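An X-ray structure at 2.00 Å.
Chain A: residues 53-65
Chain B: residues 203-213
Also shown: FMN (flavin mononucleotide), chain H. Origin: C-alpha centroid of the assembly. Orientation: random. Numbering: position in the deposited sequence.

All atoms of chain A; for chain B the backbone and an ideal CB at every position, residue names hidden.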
# COMPACT_ATOMS: atom_id res chain seq x y z
N PRO A 53 -21.47 -19.52 -0.84
CA PRO A 53 -21.49 -20.26 -2.12
C PRO A 53 -20.77 -19.58 -3.29
O PRO A 53 -20.71 -20.16 -4.39
CB PRO A 53 -22.97 -20.36 -2.39
CG PRO A 53 -23.50 -19.05 -1.90
CD PRO A 53 -22.73 -18.80 -0.62
N TRP A 54 -20.18 -18.42 -3.07
CA TRP A 54 -19.61 -17.61 -4.15
C TRP A 54 -18.24 -18.13 -4.61
O TRP A 54 -17.44 -18.56 -3.79
CB TRP A 54 -19.51 -16.13 -3.70
CG TRP A 54 -19.01 -15.94 -2.27
CD1 TRP A 54 -17.78 -16.26 -1.78
CD2 TRP A 54 -19.76 -15.44 -1.17
NE1 TRP A 54 -17.70 -15.96 -0.44
CE2 TRP A 54 -18.91 -15.45 -0.04
CE3 TRP A 54 -21.07 -14.97 -1.03
CZ2 TRP A 54 -19.33 -14.99 1.21
CZ3 TRP A 54 -21.49 -14.52 0.22
CH2 TRP A 54 -20.62 -14.53 1.32
N ARG A 55 -17.98 -18.06 -5.91
CA ARG A 55 -16.70 -18.49 -6.48
C ARG A 55 -16.29 -17.49 -7.55
O ARG A 55 -17.07 -17.18 -8.43
CB ARG A 55 -16.85 -19.89 -7.11
CG ARG A 55 -17.47 -20.97 -6.17
CD ARG A 55 -16.48 -21.48 -5.12
NE ARG A 55 -17.10 -22.51 -4.32
CZ ARG A 55 -17.74 -22.30 -3.17
NH1 ARG A 55 -17.81 -21.08 -2.64
NH2 ARG A 55 -18.33 -23.33 -2.55
N ILE A 56 -15.08 -16.97 -7.47
CA ILE A 56 -14.70 -15.82 -8.28
C ILE A 56 -13.59 -16.23 -9.23
O ILE A 56 -12.51 -16.63 -8.79
CB ILE A 56 -14.18 -14.61 -7.42
CG1 ILE A 56 -15.14 -14.26 -6.30
CG2 ILE A 56 -13.93 -13.39 -8.30
CD1 ILE A 56 -14.54 -13.30 -5.30
N ALA A 57 -13.88 -16.19 -10.52
CA ALA A 57 -12.88 -16.26 -11.57
C ALA A 57 -12.34 -14.87 -11.80
O ALA A 57 -13.09 -14.00 -12.25
CB ALA A 57 -13.50 -16.80 -12.86
N VAL A 58 -11.07 -14.65 -11.48
CA VAL A 58 -10.41 -13.35 -11.71
C VAL A 58 -9.73 -13.40 -13.09
O VAL A 58 -8.61 -13.89 -13.23
CB VAL A 58 -9.38 -12.98 -10.59
CG1 VAL A 58 -8.84 -11.55 -10.81
CG2 VAL A 58 -10.01 -13.14 -9.17
N VAL A 59 -10.44 -12.94 -14.11
CA VAL A 59 -9.95 -13.03 -15.50
C VAL A 59 -9.06 -11.85 -15.81
O VAL A 59 -9.53 -10.73 -16.03
CB VAL A 59 -11.10 -13.13 -16.51
CG1 VAL A 59 -10.54 -13.17 -17.90
CG2 VAL A 59 -11.92 -14.38 -16.22
N GLN A 60 -7.76 -12.10 -15.80
CA GLN A 60 -6.76 -11.04 -15.98
C GLN A 60 -5.84 -11.26 -17.16
O GLN A 60 -5.40 -10.29 -17.76
CB GLN A 60 -5.93 -10.86 -14.69
CG GLN A 60 -5.26 -12.16 -14.23
CD GLN A 60 -4.25 -11.96 -13.10
OE1 GLN A 60 -3.30 -12.76 -12.97
NE2 GLN A 60 -4.44 -10.92 -12.31
N SER A 61 -5.54 -12.52 -17.52
CA SER A 61 -4.61 -12.81 -18.63
C SER A 61 -5.19 -12.46 -20.00
O SER A 61 -6.42 -12.50 -20.22
CB SER A 61 -4.20 -14.29 -18.62
OG SER A 61 -5.26 -15.14 -19.05
N ASP A 62 -4.29 -12.10 -20.90
CA ASP A 62 -4.65 -11.80 -22.27
C ASP A 62 -5.38 -12.99 -22.89
O ASP A 62 -6.36 -12.82 -23.61
CB ASP A 62 -3.39 -11.51 -23.10
CG ASP A 62 -2.69 -10.20 -22.74
OD1 ASP A 62 -3.24 -9.39 -21.97
OD2 ASP A 62 -1.57 -9.98 -23.24
N GLU A 63 -4.88 -14.20 -22.63
CA GLU A 63 -5.44 -15.43 -23.22
C GLU A 63 -6.87 -15.70 -22.79
O GLU A 63 -7.71 -16.01 -23.62
CB GLU A 63 -4.55 -16.65 -22.91
CG GLU A 63 -3.48 -16.83 -23.93
CD GLU A 63 -2.56 -18.02 -23.65
OE1 GLU A 63 -2.72 -18.65 -22.58
OE2 GLU A 63 -1.68 -18.28 -24.49
N MSE A 64 -7.16 -15.57 -21.50
CA MSE A 64 -8.51 -15.80 -21.04
C MSE A 64 -9.43 -14.61 -21.40
O MSE A 64 -10.61 -14.82 -21.73
CB MSE A 64 -8.53 -16.05 -19.53
CG MSE A 64 -9.89 -16.54 -19.02
SE MSE A 64 -10.45 -18.24 -19.82
CE MSE A 64 -9.29 -19.45 -18.82
N LYS A 65 -8.92 -13.38 -21.32
CA LYS A 65 -9.68 -12.24 -21.85
C LYS A 65 -10.13 -12.50 -23.30
O LYS A 65 -11.31 -12.34 -23.63
CB LYS A 65 -8.87 -10.94 -21.80
CG LYS A 65 -8.83 -10.30 -20.43
CD LYS A 65 -8.62 -8.80 -20.53
CE LYS A 65 -8.90 -8.07 -19.18
NZ LYS A 65 -8.60 -6.62 -19.33
N UNK B 203 -14.88 -17.39 7.92
CA UNK B 203 -14.95 -17.38 6.46
C UNK B 203 -13.90 -18.34 5.91
O UNK B 203 -12.85 -18.55 6.54
CB UNK B 203 -14.74 -15.97 5.91
N UNK B 204 -14.20 -18.90 4.75
CA UNK B 204 -13.31 -19.78 4.00
C UNK B 204 -12.00 -19.03 3.68
O UNK B 204 -12.03 -17.82 3.49
CB UNK B 204 -13.99 -20.27 2.72
N UNK B 205 -10.88 -19.76 3.56
CA UNK B 205 -9.66 -19.13 3.07
C UNK B 205 -9.90 -18.71 1.64
O UNK B 205 -10.60 -19.43 0.90
CB UNK B 205 -8.45 -20.07 3.18
N UNK B 206 -9.33 -17.59 1.22
CA UNK B 206 -9.70 -17.07 -0.10
C UNK B 206 -9.25 -17.99 -1.23
O UNK B 206 -9.87 -17.99 -2.30
CB UNK B 206 -9.10 -15.68 -0.30
N UNK B 207 -8.20 -18.79 -1.00
CA UNK B 207 -7.78 -19.81 -1.97
C UNK B 207 -8.88 -20.81 -2.35
O UNK B 207 -8.79 -21.49 -3.39
CB UNK B 207 -6.58 -20.58 -1.41
N UNK B 208 -9.91 -20.92 -1.52
CA UNK B 208 -11.03 -21.82 -1.82
C UNK B 208 -12.17 -21.18 -2.58
O UNK B 208 -13.11 -21.88 -3.00
CB UNK B 208 -11.58 -22.40 -0.52
N UNK B 209 -12.11 -19.86 -2.78
CA UNK B 209 -13.20 -19.13 -3.39
C UNK B 209 -12.81 -18.30 -4.60
O UNK B 209 -13.68 -17.83 -5.29
CB UNK B 209 -13.84 -18.22 -2.34
N UNK B 210 -11.52 -18.06 -4.84
CA UNK B 210 -11.13 -17.27 -5.99
C UNK B 210 -9.92 -17.85 -6.65
O UNK B 210 -9.09 -18.44 -5.97
CB UNK B 210 -10.86 -15.82 -5.59
N UNK B 211 -9.82 -17.69 -7.97
CA UNK B 211 -8.59 -18.04 -8.65
C UNK B 211 -8.31 -17.09 -9.80
O UNK B 211 -9.21 -16.51 -10.36
CB UNK B 211 -8.65 -19.48 -9.16
N UNK B 212 -7.04 -16.96 -10.15
CA UNK B 212 -6.62 -16.06 -11.21
C UNK B 212 -6.52 -16.82 -12.52
O UNK B 212 -5.90 -17.85 -12.56
CB UNK B 212 -5.28 -15.40 -10.87
N UNK B 213 -7.12 -16.30 -13.58
CA UNK B 213 -7.12 -16.94 -14.90
C UNK B 213 -6.55 -16.06 -15.98
O UNK B 213 -6.59 -14.83 -15.90
OXT UNK B 213 -6.02 -16.54 -17.00
CB UNK B 213 -8.54 -17.35 -15.29
N1 FMN H . -30.12 -15.75 10.15
C2 FMN H . -31.21 -16.13 10.92
O2 FMN H . -31.17 -16.09 12.16
N3 FMN H . -32.34 -16.58 10.30
C4 FMN H . -32.42 -16.64 8.91
O4 FMN H . -33.46 -17.07 8.37
C4A FMN H . -31.32 -16.27 8.14
N5 FMN H . -31.34 -16.35 6.76
C5A FMN H . -30.39 -15.68 6.02
C6 FMN H . -30.59 -15.44 4.64
C7 FMN H . -29.64 -14.77 3.90
C7M FMN H . -29.86 -14.53 2.43
C8 FMN H . -28.47 -14.33 4.52
C8M FMN H . -27.40 -13.58 3.79
C9 FMN H . -28.27 -14.56 5.87
C9A FMN H . -29.23 -15.23 6.65
N10 FMN H . -29.05 -15.46 8.02
C10 FMN H . -30.16 -15.83 8.78
C1' FMN H . -27.83 -14.91 8.74
C2' FMN H . -26.65 -15.83 8.42
O2' FMN H . -26.72 -17.02 9.18
C3' FMN H . -25.35 -15.07 8.69
O3' FMN H . -25.25 -14.00 7.78
C4' FMN H . -24.09 -15.94 8.59
O4' FMN H . -24.12 -16.93 9.61
C5' FMN H . -22.84 -15.07 8.71
O5' FMN H . -22.82 -14.42 9.97
P FMN H . -22.74 -12.83 10.05
O1P FMN H . -22.70 -12.39 11.49
O2P FMN H . -23.91 -12.27 9.30
O3P FMN H . -21.49 -12.34 9.35

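Position 203 has an extended backbone, and no atom of chain A lies within 5.5 Å of its ideal CB. Chain A sets little limit here, but the FMN phosphate lies on this side, so a long basic side chain would suit. The residue is Arg203(B), whose NH2 donates to FMN O3P at 2.9 Å.

Position 204 points its CB toward chain A but from a distance. Many medium or large side chains would do. It is Leu204(B), with CD1 4.4 Å from Arg55(A) NH1.

Positions 205, 206 and 207 are out of reach of chain A, so it does not choose among side chains. Phi of -65° at 205 would allow proline. They are Pro205(B), Ile206(B) and Asp207(B).

Position 208 sits sideways, and its CB is remote from chain A. Chain A sets no clear preference here, and many side chains would fit, polar ones among them. Asp208(B) turns its end away; its backbone O lies 4.0 Å from Arg55(A) CD.

At 209 the ideal CB is 3.9 Å from Trp54(A) O, with the indole nearby. A compact apolar side chain suits; valine, alanine or isoleucine are plausible. The residue is Val209(B). Its CB lies at the edge of the Trp54(A) ring, 4.4 Å from CD1, and its O accepts from Ile56(A) N at 2.7 Å.

Position 210 begins the parallel pairing. Its CB shares a face with Ile56(A) and Val58(A), so an apolar residue or a long chain with an aliphatic stem would suit. Arg210(B) leads its end away from chain A, and its NH1 forms a salt bridge with Asp207(B) OD1 at 3.1 Å.

Position 211 points to the other face, with Ala57(A). The ideal CB is 4.8 Å from Ile56(A) O, leaving polar and apolar choices open. It is Glu211(B). Its backbone does the pairing: N donates to Ile56(A) O at 3.0 Å, and O accepts from Val58(A) N at 2.9 Å.

Position 212 returns to the face of Val58(A), with Gln60(A) OE1 3.9 Å from the ideal CB. A large apolar or aromatic residue could cover the valine. Phe212(B) does so, its CD1 3.7 Å from Val58(A) CG1 and 3.6 Å from Gln60(A) NE2.

Position 213 ends the chain. Its ideal CB lies 4.0 Å from Val58(A) O and 4.1 Å from Met64(A) CG, so an apolar residue fits. Leu213(B) places CD1 3.8 Å from Ala57(A) CB. Its carboxylate is well held: O accepts from Gln60(A) N and Ser61(A) N, each at 3.0 Å, and OXT accepts from Ser61(A) OG at 2.6 Å.

Chain B, residues 203-213: RLPIDDVREFL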
# COMPACT_ATOMS: atom_id res chain seq x y z
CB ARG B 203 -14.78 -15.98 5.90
CG ARG B 203 -15.88 -15.01 6.28
CD ARG B 203 -17.23 -15.39 5.67
NE ARG B 203 -18.25 -14.39 5.94
CZ ARG B 203 -18.88 -14.27 7.11
NH1 ARG B 203 -18.63 -15.09 8.13
NH2 ARG B 203 -19.79 -13.32 7.28
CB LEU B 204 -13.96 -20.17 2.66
CG LEU B 204 -15.06 -21.23 2.59
CD1 LEU B 204 -15.76 -21.22 1.22
CD2 LEU B 204 -14.52 -22.63 2.89
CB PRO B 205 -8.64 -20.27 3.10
CG PRO B 205 -9.25 -21.37 3.84
CD PRO B 205 -10.71 -21.19 3.84
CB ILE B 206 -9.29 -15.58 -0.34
CG1 ILE B 206 -7.78 -15.40 -0.25
CG2 ILE B 206 -10.06 -14.65 0.62
CD1 ILE B 206 -7.30 -14.14 -0.95
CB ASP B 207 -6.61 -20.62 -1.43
CG ASP B 207 -5.29 -19.95 -1.64
OD1 ASP B 207 -5.22 -19.01 -2.46
OD2 ASP B 207 -4.32 -20.40 -0.99
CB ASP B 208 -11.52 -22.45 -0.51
CG ASP B 208 -10.48 -23.37 0.09
OD1 ASP B 208 -9.74 -23.98 -0.71
OD2 ASP B 208 -10.33 -23.46 1.33
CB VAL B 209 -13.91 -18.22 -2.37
CG1 VAL B 209 -14.40 -19.04 -1.16
CG2 VAL B 209 -13.02 -17.11 -1.92
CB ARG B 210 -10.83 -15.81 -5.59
CG ARG B 210 -9.59 -15.59 -4.71
CD ARG B 210 -8.32 -15.25 -5.54
NE ARG B 210 -7.12 -15.13 -4.71
CZ ARG B 210 -6.39 -16.15 -4.28
NH1 ARG B 210 -6.72 -17.40 -4.58
NH2 ARG B 210 -5.31 -15.92 -3.55
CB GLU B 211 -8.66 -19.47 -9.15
CG GLU B 211 -9.56 -19.67 -10.32
CD GLU B 211 -9.45 -21.06 -10.91
OE1 GLU B 211 -8.36 -21.63 -10.91
OE2 GLU B 211 -10.47 -21.55 -11.41
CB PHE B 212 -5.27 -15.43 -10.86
CG PHE B 212 -5.34 -14.53 -9.67
CD1 PHE B 212 -5.68 -13.22 -9.81
CD2 PHE B 212 -5.09 -15.03 -8.40
CE1 PHE B 212 -5.77 -12.39 -8.70
CE2 PHE B 212 -5.17 -14.20 -7.29
CZ PHE B 212 -5.52 -12.88 -7.44
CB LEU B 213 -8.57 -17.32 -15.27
CG LEU B 213 -9.25 -18.31 -14.31
CD1 LEU B 213 -10.68 -18.53 -14.75
CD2 LEU B 213 -8.46 -19.61 -14.30
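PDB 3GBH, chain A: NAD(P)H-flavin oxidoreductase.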